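Local structure of peptide synthetase, module 7 (Actinoplanes teichomyceticus, 4TX3) at residues Glu101-Arg106 with Glu126-Ser131; Leu221-Ala226 with Glu396-Phe401; Ala248-Ala253 with Ala259-Leu264. The protein forms a condensation-type domain of a nonribosomal peptide synthetase module, probably the one that recruits cytochrome P450 enzymes to the carrier-bound glycopeptide precursor. All blocks are in the same frame, centred on the assembly; numbering follows the deposited sequence.

Interaction 1: residues Glu101-Arg106 with Glu126-Ser131; sequences EDLPAR and ELFALS
Leu103 and Phe128 carry the apolar core of this contact between the start of a helix and the strand beside it. Leu103 sends CD1 to the root of the aromatic side chain, 3.8 Å from Phe128 CG and 3.9 Å from Phe128 CB, a reach set by its CG lying anti to the backbone N (chi1 -177°). Its other methyl serves a second partner: Leu103 CD2 lies 4.3 Å from Leu130 CD1, where the chain turns a corner at Leu130.

The second kind of contact is made by the carbon chain of Arg106. Arg106 CB stands 3.8 Å from Phe128 CE1, and Arg106 CD comes within 4.0 Å of the same ring carbon. The guanidinium plane is inclined 51° to the ring, and the arginine meets the aromatic group with methylenes instead of its charge. A serine in place of Phe128 would probably open a gap beneath Leu103 CD1 and leave the Arg106 methylenes without their apolar support.

No hydrogen bond joins the two segments; Glu126 instead forms a salt bridge with Arg110. Helix 103-112 and strand 123-129 belong to a beta-alpha-beta unit whose first strand is 96-97. Phe128 is also covered by Val96 and Ser138, while Leu103 reaches Val136 and Arg46 on the neighbouring strands of the sheet.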
ATOM      1  N   GLU B 101     -27.355  21.315  -6.051  1.00 49.90           N
ATOM      2  CA  GLU B 101     -28.065  21.009  -7.284  1.00 53.26           C
ATOM      3  C   GLU B 101     -27.290  21.453  -8.521  1.00 51.10           C
ATOM      4  O   GLU B 101     -27.352  20.784  -9.552  1.00 50.13           O
ATOM      5  CB  GLU B 101     -29.459  21.652  -7.278  1.00 53.49           C
ATOM      6  CG  GLU B 101     -30.063  21.833  -5.874  1.00 66.06           C
ATOM      7  CD  GLU B 101     -30.437  20.517  -5.177  1.00 74.04           C
ATOM      8  OE1 GLU B 101     -30.147  19.420  -5.709  1.00 75.70           O
ATOM      9  OE2 GLU B 101     -31.020  20.583  -4.074  1.00 75.38           O
ATOM     10  N   ASP B 102     -26.563  22.566  -8.430  1.00 44.14           N
ATOM     11  CA  ASP B 102     -25.812  23.042  -9.586  1.00 43.60           C
ATOM     12  C   ASP B 102     -24.406  22.428  -9.643  1.00 47.48           C
ATOM     13  O   ASP B 102     -23.756  22.453 -10.698  1.00 48.71           O
ATOM     14  CB  ASP B 102     -25.732  24.582  -9.606  1.00 40.42           C
ATOM     15  CG  ASP B 102     -24.822  25.166  -8.514  1.00 49.75           C
ATOM     16  OD1 ASP B 102     -24.154  24.415  -7.768  1.00 49.77           O
ATOM     17  OD2 ASP B 102     -24.765  26.413  -8.403  1.00 49.31           O
ATOM     18  N   LEU B 103     -23.954  21.876  -8.511  1.00 46.46           N
ATOM     19  CA  LEU B 103     -22.586  21.348  -8.367  1.00 48.08           C
ATOM     20  C   LEU B 103     -22.163  20.296  -9.414  1.00 45.57           C
ATOM     21  O   LEU B 103     -21.065  20.411  -9.975  1.00 42.94           O
ATOM     22  CB  LEU B 103     -22.382  20.765  -6.955  1.00 49.75           C
ATOM     23  CG  LEU B 103     -20.976  20.237  -6.603  1.00 47.54           C
ATOM     24  CD1 LEU B 103     -19.911  21.332  -6.701  1.00 41.67           C
ATOM     25  CD2 LEU B 103     -20.947  19.587  -5.225  1.00 43.60           C
ATOM     26  N   PRO B 104     -23.014  19.278  -9.684  1.00 47.58           N
ATOM     27  CA  PRO B 104     -22.580  18.301 -10.697  1.00 40.61           C
ATOM     28  C   PRO B 104     -22.267  18.954 -12.047  1.00 43.49           C
ATOM     29  O   PRO B 104     -21.259  18.616 -12.671  1.00 43.16           O
ATOM     30  CB  PRO B 104     -23.777  17.365 -10.815  1.00 38.11           C
ATOM     31  CG  PRO B 104     -24.510  17.511  -9.500  1.00 41.12           C
ATOM     32  CD  PRO B 104     -24.351  18.952  -9.147  1.00 43.67           C
ATOM     33  N   ALA B 105     -23.107  19.893 -12.469  1.00 42.16           N
ATOM     34  CA  ALA B 105     -22.882  20.651 -13.697  1.00 46.11           C
ATOM     35  C   ALA B 105     -21.546  21.390 -13.680  1.00 46.76           C
ATOM     36  O   ALA B 105     -20.799  21.368 -14.663  1.00 44.96           O
ATOM     37  CB  ALA B 105     -24.018  21.637 -13.919  1.00 41.47           C
ATOM     38  N   ARG B 106     -21.253  22.051 -12.564  1.00 44.56           N
ATOM     39  CA  ARG B 106     -19.998  22.778 -12.419  1.00 47.44           C
ATOM     40  C   ARG B 106     -18.771  21.848 -12.447  1.00 46.66           C
ATOM     41  O   ARG B 106     -17.753  22.175 -13.077  1.00 44.80           O
ATOM     42  CB  ARG B 106     -20.013  23.592 -11.124  1.00 46.20           C
ATOM     43  CG  ARG B 106     -21.026  24.726 -11.133  1.00 47.43           C
ATOM     44  CD  ARG B 106     -20.869  25.599  -9.909  1.00 50.24           C
ATOM     45  NE  ARG B 106     -20.819  27.010 -10.280  1.00 52.53           N
ATOM     46  CZ  ARG B 106     -21.789  27.875 -10.031  1.00 50.59           C
ATOM     47  NH1 ARG B 106     -22.878  27.475  -9.395  1.00 45.85           N
ATOM     48  NH2 ARG B 106     -21.663  29.140 -10.403  1.00 60.81           N
ATOM     49  N   GLU B 126     -10.125  23.344  -8.766  1.00 37.82           N
ATOM     50  CA  GLU B 126     -11.076  24.367  -8.345  1.00 39.92           C
ATOM     51  C   GLU B 126     -11.707  23.990  -7.005  1.00 38.75           C
ATOM     52  O   GLU B 126     -11.863  22.815  -6.669  1.00 36.11           O
ATOM     53  CB  GLU B 126     -12.160  24.590  -9.414  1.00 44.61           C
ATOM     54  CG  GLU B 126     -12.687  26.041  -9.465  1.00 44.73           C
ATOM     55  CD  GLU B 126     -13.669  26.310 -10.629  1.00 57.99           C
ATOM     56  OE1 GLU B 126     -14.350  25.363 -11.090  1.00 63.11           O
ATOM     57  OE2 GLU B 126     -13.772  27.478 -11.082  1.00 57.38           O
ATOM     58  N   LEU B 127     -12.052  24.998  -6.223  1.00 39.66           N
ATOM     59  CA  LEU B 127     -12.659  24.742  -4.934  1.00 38.29           C
ATOM     60  C   LEU B 127     -14.061  25.332  -4.916  1.00 37.06           C
ATOM     61  O   LEU B 127     -14.246  26.535  -5.108  1.00 35.72           O
ATOM     62  CB  LEU B 127     -11.800  25.317  -3.808  1.00 34.05           C
ATOM     63  CG  LEU B 127     -12.280  25.001  -2.391  1.00 39.34           C
ATOM     64  CD1 LEU B 127     -12.268  23.504  -2.118  1.00 31.55           C
ATOM     65  CD2 LEU B 127     -11.427  25.749  -1.366  1.00 43.58           C
ATOM     66  N   PHE B 128     -15.043  24.466  -4.699  1.00 33.63           N
ATOM     67  CA  PHE B 128     -16.440  24.876  -4.633  1.00 38.59           C
ATOM     68  C   PHE B 128     -16.885  25.026  -3.176  1.00 42.11           C
ATOM     69  O   PHE B 128     -16.639  24.139  -2.352  1.00 39.30           O
ATOM     70  CB  PHE B 128     -17.320  23.865  -5.380  1.00 33.57           C
ATOM     71  CG  PHE B 128     -16.990  23.767  -6.836  1.00 38.00           C
ATOM     72  CD1 PHE B 128     -17.387  24.767  -7.718  1.00 39.95           C
ATOM     73  CD2 PHE B 128     -16.248  22.704  -7.325  1.00 38.61           C
ATOM     74  CE1 PHE B 128     -17.066  24.702  -9.060  1.00 39.16           C
ATOM     75  CE2 PHE B 128     -15.925  22.628  -8.667  1.00 42.75           C
ATOM     76  CZ  PHE B 128     -16.335  23.634  -9.538  1.00 45.37           C
ATOM     77  N   ALA B 129     -17.514  26.155  -2.852  1.00 38.20           N
ATOM     78  CA  ALA B 129     -17.984  26.383  -1.489  1.00 38.36           C
ATOM     79  C   ALA B 129     -19.493  26.159  -1.386  1.00 43.68           C
ATOM     80  O   ALA B 129     -20.285  26.855  -2.020  1.00 45.09           O
ATOM     81  CB  ALA B 129     -17.617  27.772  -1.025  1.00 34.39           C
ATOM     82  N   LEU B 130     -19.874  25.170  -0.586  1.00 45.08           N
ATOM     83  CA  LEU B 130     -21.270  24.799  -0.402  1.00 43.48           C
ATOM     84  C   LEU B 130     -21.861  25.442   0.847  1.00 49.74           C
ATOM     85  O   LEU B 130     -22.997  25.907   0.828  1.00 57.42           O
ATOM     86  CB  LEU B 130     -21.402  23.285  -0.311  1.00 45.96           C
ATOM     87  CG  LEU B 130     -21.184  22.508  -1.601  1.00 49.75           C
ATOM     88  CD1 LEU B 130     -20.912  21.067  -1.240  1.00 51.00           C
ATOM     89  CD2 LEU B 130     -22.405  22.619  -2.514  1.00 44.04           C
ATOM     90  N   SER B 131     -21.096  25.442   1.934  1.00 49.13           N
ATOM     91  CA  SER B 131     -21.436  26.210   3.133  1.00 47.59           C
ATOM     92  C   SER B 131     -20.148  26.462   3.910  1.00 44.36           C
ATOM     93  O   SER B 131     -19.075  26.150   3.415  1.00 46.23           O
ATOM     94  CB  SER B 131     -22.459  25.477   3.991  1.00 40.30           C
ATOM     95  OG  SER B 131     -21.873  24.343   4.592  1.00 46.33           O
TER

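Interaction 2: residues Leu221-Ala226 with Glu396-Phe401; sequences LPFDRA and ELDLAF
Leu221 makes the close-fitting half of this contact, spreading its two methyls over Leu399, the first residue of strand 399-407, and Asp398 just before it. Its CG lies anti to the carbonyl carbon (chi1 -59°), which aims both methyls at this pair. Leu221 CD2 and Leu399 CD1 meet tip to tip at 3.9 Å, both residues buried. The other branch turns to the aspartate: Leu221 CD1 lies 3.9 Å from Asp398 CB and 3.7 Å from Asp398 OD2. Leu273 of helix 261-278 packs on Leu221, and Leu435 and Phe427 on Leu399, extending the apolar patch.

Phe223 forms the looser side, with less surface buried by the opposite segment and partial exposure to solvent. An inverse gamma turn centred on Pro222, with Phe223 N bonded to Leu221 O, folds the loop back. The same carbonyl oxygen lies 3.6 Å above one face of the Phe223 ring, offset toward the rim. Only the far end of the ring gains Asp398: CE1 of Phe223 is 3.7 Å from Asp398 OD2, which sits at the ring edge, in its plane, with the carboxylate tilted 71° to the ring.

The contact pins the loop between helix 200-211 and strand 235-242 against the start of strand 399-407 in the four-stranded sheet. No hydrogen bond crosses between the segments, yet Asp398 OD2 forms a salt bridge with Arg227. The ring edge, with its weakly positive C-H groups, probably also suits the carboxylate oxygen. Van der Waals packing of leucines is thus combined with a buried anion whose charge is probably balanced chiefly by that arginine.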
ATOM      1  N   LEU B 221     -17.417  -5.402 -34.736  1.00 34.63           N
ATOM      2  CA  LEU B 221     -18.245  -5.313 -33.525  1.00 34.34           C
ATOM      3  C   LEU B 221     -19.667  -4.883 -33.888  1.00 34.24           C
ATOM      4  O   LEU B 221     -19.898  -4.392 -34.985  1.00 42.81           O
ATOM      5  CB  LEU B 221     -17.608  -4.338 -32.528  1.00 33.05           C
ATOM      6  CG  LEU B 221     -16.181  -4.660 -32.050  1.00 34.16           C
ATOM      7  CD1 LEU B 221     -15.484  -3.406 -31.547  1.00 35.01           C
ATOM      8  CD2 LEU B 221     -16.154  -5.740 -30.968  1.00 28.84           C
ATOM      9  N   PRO B 222     -20.635  -5.070 -32.986  1.00 36.72           N
ATOM     10  CA  PRO B 222     -22.000  -4.733 -33.422  1.00 38.75           C
ATOM     11  C   PRO B 222     -22.314  -3.228 -33.362  1.00 39.78           C
ATOM     12  O   PRO B 222     -23.072  -2.775 -32.482  1.00 38.46           O
ATOM     13  CB  PRO B 222     -22.877  -5.513 -32.437  1.00 36.13           C
ATOM     14  CG  PRO B 222     -22.061  -5.539 -31.184  1.00 38.42           C
ATOM     15  CD  PRO B 222     -20.622  -5.694 -31.649  1.00 38.50           C
ATOM     16  N   PHE B 223     -21.750  -2.470 -34.301  1.00 33.82           N
ATOM     17  CA  PHE B 223     -21.905  -1.014 -34.314  1.00 41.32           C
ATOM     18  C   PHE B 223     -23.361  -0.593 -34.542  1.00 39.70           C
ATOM     19  O   PHE B 223     -24.118  -1.308 -35.188  1.00 43.77           O
ATOM     20  CB  PHE B 223     -21.021  -0.381 -35.393  1.00 40.66           C
ATOM     21  CG  PHE B 223     -19.542  -0.616 -35.202  1.00 40.60           C
ATOM     22  CD1 PHE B 223     -18.905  -0.238 -34.035  1.00 39.14           C
ATOM     23  CD2 PHE B 223     -18.785  -1.197 -36.213  1.00 41.41           C
ATOM     24  CE1 PHE B 223     -17.536  -0.446 -33.877  1.00 39.48           C
ATOM     25  CE2 PHE B 223     -17.425  -1.416 -36.051  1.00 41.99           C
ATOM     26  CZ  PHE B 223     -16.803  -1.034 -34.885  1.00 39.68           C
ATOM     27  N   ASP B 224     -23.749   0.557 -34.001  1.00 36.58           N
ATOM     28  CA  ASP B 224     -25.058   1.133 -34.295  1.00 37.48           C
ATOM     29  C   ASP B 224     -24.913   2.277 -35.306  1.00 39.58           C
ATOM     30  O   ASP B 224     -25.886   2.673 -35.951  1.00 41.44           O
ATOM     31  CB  ASP B 224     -25.740   1.633 -33.015  1.00 37.54           C
ATOM     32  CG  ASP B 224     -26.258   0.502 -32.146  1.00 40.29           C
ATOM     33  OD1 ASP B 224     -27.030  -0.342 -32.640  1.00 41.42           O
ATOM     34  OD2 ASP B 224     -25.882   0.442 -30.962  1.00 39.60           O
ATOM     35  N   ARG B 225     -23.694   2.797 -35.434  1.00 36.45           N
ATOM     36  CA  ARG B 225     -23.368   3.864 -36.382  1.00 38.98           C
ATOM     37  C   ARG B 225     -21.972   3.678 -36.939  1.00 42.80           C
ATOM     38  O   ARG B 225     -21.111   3.078 -36.291  1.00 43.51           O
ATOM     39  CB  ARG B 225     -23.425   5.247 -35.734  1.00 40.50           C
ATOM     40  CG  ARG B 225     -24.750   5.688 -35.261  1.00 36.76           C
ATOM     41  CD  ARG B 225     -24.611   6.582 -34.058  1.00 39.04           C
ATOM     42  NE  ARG B 225     -25.673   6.220 -33.137  1.00 46.94           N
ATOM     43  CZ  ARG B 225     -25.490   5.669 -31.948  1.00 40.73           C
ATOM     44  NH1 ARG B 225     -24.273   5.459 -31.479  1.00 40.46           N
ATOM     45  NH2 ARG B 225     -26.544   5.362 -31.217  1.00 45.86           N
ATOM     46  N   ALA B 226     -21.733   4.233 -38.119  1.00 36.63           N
ATOM     47  CA  ALA B 226     -20.418   4.141 -38.725  1.00 41.37           C
ATOM     48  C   ALA B 226     -19.418   4.976 -37.923  1.00 46.54           C
ATOM     49  O   ALA B 226     -19.799   5.947 -37.266  1.00 41.99           O
ATOM     50  CB  ALA B 226     -20.459   4.597 -40.175  1.00 37.85           C
ATOM     51  N   GLU B 396     -11.095   6.204 -25.776  1.00 40.98           N
ATOM     52  CA  GLU B 396     -10.486   6.107 -27.107  1.00 42.17           C
ATOM     53  C   GLU B 396     -10.769   4.749 -27.735  1.00 38.44           C
ATOM     54  O   GLU B 396     -10.735   4.599 -28.949  1.00 36.34           O
ATOM     55  CB  GLU B 396      -8.978   6.315 -27.047  1.00 42.07           C
ATOM     56  CG  GLU B 396      -8.532   7.710 -26.677  1.00 48.56           C
ATOM     57  CD  GLU B 396      -7.017   7.831 -26.689  1.00 55.35           C
ATOM     58  OE1 GLU B 396      -6.365   7.153 -25.859  1.00 54.96           O
ATOM     59  OE2 GLU B 396      -6.482   8.575 -27.548  1.00 59.32           O
ATOM     60  N   LEU B 397     -11.018   3.761 -26.883  1.00 40.19           N
ATOM     61  CA  LEU B 397     -11.368   2.415 -27.316  1.00 38.78           C
ATOM     62  C   LEU B 397     -12.833   2.333 -27.773  1.00 37.15           C
ATOM     63  O   LEU B 397     -13.657   3.194 -27.439  1.00 37.77           O
ATOM     64  CB  LEU B 397     -11.119   1.430 -26.177  1.00 32.88           C
ATOM     65  CG  LEU B 397      -9.676   1.210 -25.729  1.00 30.99           C
ATOM     66  CD1 LEU B 397      -9.644   0.476 -24.408  1.00 30.38           C
ATOM     67  CD2 LEU B 397      -8.896   0.438 -26.768  1.00 30.66           C
ATOM     68  N   ASP B 398     -13.162   1.289 -28.519  1.00 34.69           N
ATOM     69  CA  ASP B 398     -14.556   0.994 -28.827  1.00 33.84           C
ATOM     70  C   ASP B 398     -15.264   0.426 -27.598  1.00 37.19           C
ATOM     71  O   ASP B 398     -16.336   0.902 -27.206  1.00 37.21           O
ATOM     72  CB  ASP B 398     -14.637   0.029 -30.001  1.00 34.63           C
ATOM     73  CG  ASP B 398     -14.075   0.634 -31.277  1.00 38.51           C
ATOM     74  OD1 ASP B 398     -13.490   1.742 -31.203  1.00 36.32           O
ATOM     75  OD2 ASP B 398     -14.213   0.006 -32.348  1.00 40.29           O
ATOM     76  N   LEU B 399     -14.648  -0.579 -26.979  1.00 35.28           N
ATOM     77  CA  LEU B 399     -15.184  -1.181 -25.763  1.00 35.52           C
ATOM     78  C   LEU B 399     -14.086  -1.386 -24.719  1.00 34.58           C
ATOM     79  O   LEU B 399     -12.944  -1.697 -25.049  1.00 32.19           O
ATOM     80  CB  LEU B 399     -15.868  -2.519 -26.073  1.00 33.30           C
ATOM     81  CG  LEU B 399     -16.890  -2.498 -27.215  1.00 33.93           C
ATOM     82  CD1 LEU B 399     -17.186  -3.898 -27.725  1.00 33.71           C
ATOM     83  CD2 LEU B 399     -18.155  -1.809 -26.762  1.00 32.93           C
ATOM     84  N   ALA B 400     -14.448  -1.225 -23.451  1.00 35.57           N
ATOM     85  CA  ALA B 400     -13.502  -1.391 -22.358  1.00 33.23           C
ATOM     86  C   ALA B 400     -14.208  -1.968 -21.141  1.00 34.63           C
ATOM     87  O   ALA B 400     -15.079  -1.338 -20.553  1.00 32.97           O
ATOM     88  CB  ALA B 400     -12.823  -0.050 -22.009  1.00 26.87           C
ATOM     89  N   PHE B 401     -13.820  -3.180 -20.772  1.00 36.41           N
ATOM     90  CA  PHE B 401     -14.382  -3.853 -19.619  1.00 34.30           C
ATOM     91  C   PHE B 401     -13.515  -3.586 -18.411  1.00 38.57           C
ATOM     92  O   PHE B 401     -12.287  -3.764 -18.478  1.00 37.33           O
ATOM     93  CB  PHE B 401     -14.477  -5.360 -19.857  1.00 34.70           C
ATOM     94  CG  PHE B 401     -15.497  -5.765 -20.901  1.00 34.98           C
ATOM     95  CD1 PHE B 401     -15.181  -5.741 -22.247  1.00 35.50           C
ATOM     96  CD2 PHE B 401     -16.746  -6.218 -20.527  1.00 36.44           C
ATOM     97  CE1 PHE B 401     -16.099  -6.132 -23.195  1.00 36.33           C
ATOM     98  CE2 PHE B 401     -17.665  -6.609 -21.476  1.00 35.92           C
ATOM     99  CZ  PHE B 401     -17.338  -6.573 -22.808  1.00 31.72           C
TER

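Interaction 3: residues Ala248-Ala253 with Ala259-Leu264; sequences ARLAEA and ADMPQL
Leu264, Leu250 and Met261 give most of the surface buried between these two successive helices. Leu264 and Leu250 slide past each other in opposite directions, bringing Leu264 CD1 to 4.0 Å from Leu250 CD2. The same Leu264 methyl presses on the backbone, 3.1 Å from Leu250 O, which marks a tight spot for a carbon beside a carbonyl oxygen.

Met261 arrives from the first turn of helix 261-278. A first torsion near 180° (chi1 -174°) carries the chain away from its own backbone N, and bends at chi2 and chi3 bring the thioether to the other helix. There Met261 SD lies 4.2 Å from Leu250 CD1, the two side chains crossing at about a right angle. The terminal methyl goes on to Ala251: Met261 CE is 3.9 Å from Ala251 N and 4.0 Å from Ala251 CB, and the small alanine side chain probably allows this approach to the helix backbone.

Beyond the pair, Leu250 is covered by Leu443, Val446 and Ala447 of helix 429-448, and Leu264 by Val324 of helix 320-334. These are two consecutive helices joined by a short loop and packed by apolar side chains, part of the helical layer of the C-terminal lobe of a condensation-type fold.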
ATOM      1  N   ALA B 248     -16.385 -18.707  -8.233  1.00 38.19           N
ATOM      2  CA  ALA B 248     -15.530 -19.670  -7.548  1.00 37.71           C
ATOM      3  C   ALA B 248     -15.276 -20.929  -8.384  1.00 39.87           C
ATOM      4  O   ALA B 248     -14.177 -21.491  -8.350  1.00 43.97           O
ATOM      5  CB  ALA B 248     -16.135 -20.034  -6.183  1.00 28.89           C
ATOM      6  N   ARG B 249     -16.279 -21.373  -9.134  1.00 38.15           N
ATOM      7  CA  ARG B 249     -16.092 -22.505 -10.056  1.00 46.25           C
ATOM      8  C   ARG B 249     -15.071 -22.197 -11.153  1.00 48.07           C
ATOM      9  O   ARG B 249     -14.301 -23.071 -11.550  1.00 47.51           O
ATOM     10  CB  ARG B 249     -17.418 -22.913 -10.706  1.00 45.64           C
ATOM     11  CG  ARG B 249     -18.211 -23.919  -9.898  1.00 54.84           C
ATOM     12  CD  ARG B 249     -17.885 -25.336 -10.323  1.00 65.52           C
ATOM     13  NE  ARG B 249     -18.972 -25.955 -11.079  1.00 63.11           N
ATOM     14  CZ  ARG B 249     -18.816 -27.009 -11.875  1.00 68.43           C
ATOM     15  NH1 ARG B 249     -17.609 -27.546 -12.039  1.00 64.76           N
ATOM     16  NH2 ARG B 249     -19.862 -27.508 -12.527  1.00 72.46           N
ATOM     17  N   LEU B 250     -15.092 -20.961 -11.653  1.00 41.60           N
ATOM     18  CA  LEU B 250     -14.112 -20.506 -12.630  1.00 42.62           C
ATOM     19  C   LEU B 250     -12.702 -20.576 -12.072  1.00 47.67           C
ATOM     20  O   LEU B 250     -11.763 -20.918 -12.777  1.00 51.48           O
ATOM     21  CB  LEU B 250     -14.402 -19.077 -13.058  1.00 42.44           C
ATOM     22  CG  LEU B 250     -14.961 -18.842 -14.455  1.00 41.28           C
ATOM     23  CD1 LEU B 250     -14.942 -17.357 -14.698  1.00 37.61           C
ATOM     24  CD2 LEU B 250     -14.149 -19.581 -15.505  1.00 39.85           C
ATOM     25  N   ALA B 251     -12.563 -20.239 -10.798  1.00 46.69           N
ATOM     26  CA  ALA B 251     -11.271 -20.275 -10.140  1.00 47.83           C
ATOM     27  C   ALA B 251     -10.758 -21.708  -9.991  1.00 53.17           C
ATOM     28  O   ALA B 251      -9.555 -21.931  -9.944  1.00 51.79           O
ATOM     29  CB  ALA B 251     -11.358 -19.590  -8.781  1.00 44.90           C
ATOM     30  N   GLU B 252     -11.661 -22.684  -9.910  1.00 54.00           N
ATOM     31  CA  GLU B 252     -11.233 -24.079  -9.777  1.00 55.10           C
ATOM     32  C   GLU B 252     -10.445 -24.534 -10.997  1.00 61.07           C
ATOM     33  O   GLU B 252      -9.457 -25.259 -10.876  1.00 66.69           O
ATOM     34  CB  GLU B 252     -12.423 -25.004  -9.568  1.00 55.90           C
ATOM     35  CG  GLU B 252     -12.982 -24.994  -8.167  1.00 55.58           C
ATOM     36  CD  GLU B 252     -14.437 -25.420  -8.145  1.00 62.30           C
ATOM     37  OE1 GLU B 252     -15.223 -24.785  -7.414  1.00 68.74           O
ATOM     38  OE2 GLU B 252     -14.800 -26.373  -8.876  1.00 62.24           O
ATOM     39  N   ALA B 253     -10.884 -24.110 -12.175  1.00 65.77           N
ATOM     40  CA  ALA B 253     -10.132 -24.392 -13.391  1.00 67.69           C
ATOM     41  C   ALA B 253      -8.927 -23.446 -13.552  1.00 65.43           C
ATOM     42  O   ALA B 253      -8.178 -23.588 -14.510  1.00 66.55           O
ATOM     43  CB  ALA B 253     -11.043 -24.318 -14.603  1.00 58.16           C
ATOM     44  N   ALA B 259      -3.381 -20.726 -15.113  1.00 61.73           N
ATOM     45  CA  ALA B 259      -3.927 -19.430 -15.498  1.00 59.70           C
ATOM     46  C   ALA B 259      -4.721 -18.743 -14.394  1.00 60.97           C
ATOM     47  O   ALA B 259      -5.640 -19.314 -13.814  1.00 58.10           O
ATOM     48  CB  ALA B 259      -4.791 -19.580 -16.735  1.00 54.36           C
ATOM     49  N   ASP B 260      -4.376 -17.492 -14.132  1.00 55.65           N
ATOM     50  CA  ASP B 260      -5.120 -16.687 -13.177  1.00 49.94           C
ATOM     51  C   ASP B 260      -6.410 -16.153 -13.795  1.00 43.55           C
ATOM     52  O   ASP B 260      -6.637 -16.258 -15.004  1.00 48.61           O
ATOM     53  CB  ASP B 260      -4.248 -15.533 -12.673  1.00 47.88           C
ATOM     54  CG  ASP B 260      -3.672 -14.709 -13.810  1.00 56.76           C
ATOM     55  OD1 ASP B 260      -3.592 -15.238 -14.949  1.00 59.04           O
ATOM     56  OD2 ASP B 260      -3.302 -13.537 -13.571  1.00 62.90           O
ATOM     57  N   MET B 261      -7.256 -15.575 -12.953  1.00 43.39           N
ATOM     58  CA  MET B 261      -8.556 -15.090 -13.382  1.00 41.12           C
ATOM     59  C   MET B 261      -8.515 -14.076 -14.546  1.00 40.36           C
ATOM     60  O   MET B 261      -9.369 -14.144 -15.429  1.00 38.90           O
ATOM     61  CB  MET B 261      -9.293 -14.470 -12.192  1.00 37.23           C
ATOM     62  CG  MET B 261     -10.712 -14.057 -12.500  1.00 34.01           C
ATOM     63  SD  MET B 261     -11.747 -15.512 -12.783  1.00 39.87           S
ATOM     64  CE  MET B 261     -11.379 -16.534 -11.347  1.00 33.73           C
ATOM     65  N   PRO B 262      -7.548 -13.126 -14.550  1.00 42.63           N
ATOM     66  CA  PRO B 262      -7.563 -12.188 -15.691  1.00 38.03           C
ATOM     67  C   PRO B 262      -7.458 -12.881 -17.045  1.00 32.91           C
ATOM     68  O   PRO B 262      -8.069 -12.436 -18.016  1.00 35.68           O
ATOM     69  CB  PRO B 262      -6.336 -11.305 -15.440  1.00 30.71           C
ATOM     70  CG  PRO B 262      -6.150 -11.351 -13.957  1.00 34.08           C
ATOM     71  CD  PRO B 262      -6.555 -12.729 -13.527  1.00 35.92           C
ATOM     72  N   GLN B 263      -6.720 -13.980 -17.108  1.00 35.84           N
ATOM     73  CA  GLN B 263      -6.572 -14.691 -18.377  1.00 36.52           C
ATOM     74  C   GLN B 263      -7.814 -15.542 -18.705  1.00 34.91           C
ATOM     75  O   GLN B 263      -8.171 -15.695 -19.868  1.00 34.35           O
ATOM     76  CB  GLN B 263      -5.311 -15.561 -18.353  1.00 37.55           C
ATOM     77  CG  GLN B 263      -4.017 -14.788 -18.165  1.00 38.53           C
ATOM     78  CD  GLN B 263      -2.784 -15.688 -18.181  1.00 48.68           C
ATOM     79  OE1 GLN B 263      -2.863 -16.886 -17.915  1.00 56.17           O
ATOM     80  NE2 GLN B 263      -1.641 -15.111 -18.513  1.00 52.21           N
ATOM     81  N   LEU B 264      -8.472 -16.087 -17.683  1.00 38.08           N
ATOM     82  CA  LEU B 264      -9.707 -16.840 -17.886  1.00 35.04           C
ATOM     83  C   LEU B 264     -10.783 -15.979 -18.515  1.00 34.84           C
ATOM     84  O   LEU B 264     -11.475 -16.412 -19.436  1.00 34.79           O
ATOM     85  CB  LEU B 264     -10.229 -17.408 -16.568  1.00 37.31           C
ATOM     86  CG  LEU B 264      -9.408 -18.503 -15.892  1.00 42.11           C
ATOM     87  CD1 LEU B 264     -10.199 -19.104 -14.770  1.00 46.45           C
ATOM     88  CD2 LEU B 264      -9.028 -19.568 -16.865  1.00 43.94           C
TER

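How the interactions relate
From the N terminus, interaction 1 comes first and closes a short loop of 19 residues within a beta-alpha-beta unit of the five-stranded sheet. The chain then leaves this region, and the loop at 221-226 opens interaction 2, which is completed only at 396-401, which leads into a strand of the four-stranded sheet. Within that long excursion, interaction 3 closes a very short loop between successive helices, so it nests in interaction 2; no contacts cross. Helix 261-278 links these two, since its later turns reach Leu221. Interactions 2 and 3 have centres about 27 Å apart, whereas that of interaction 1 is about 33 and 44 Å from theirs, in the other lobe.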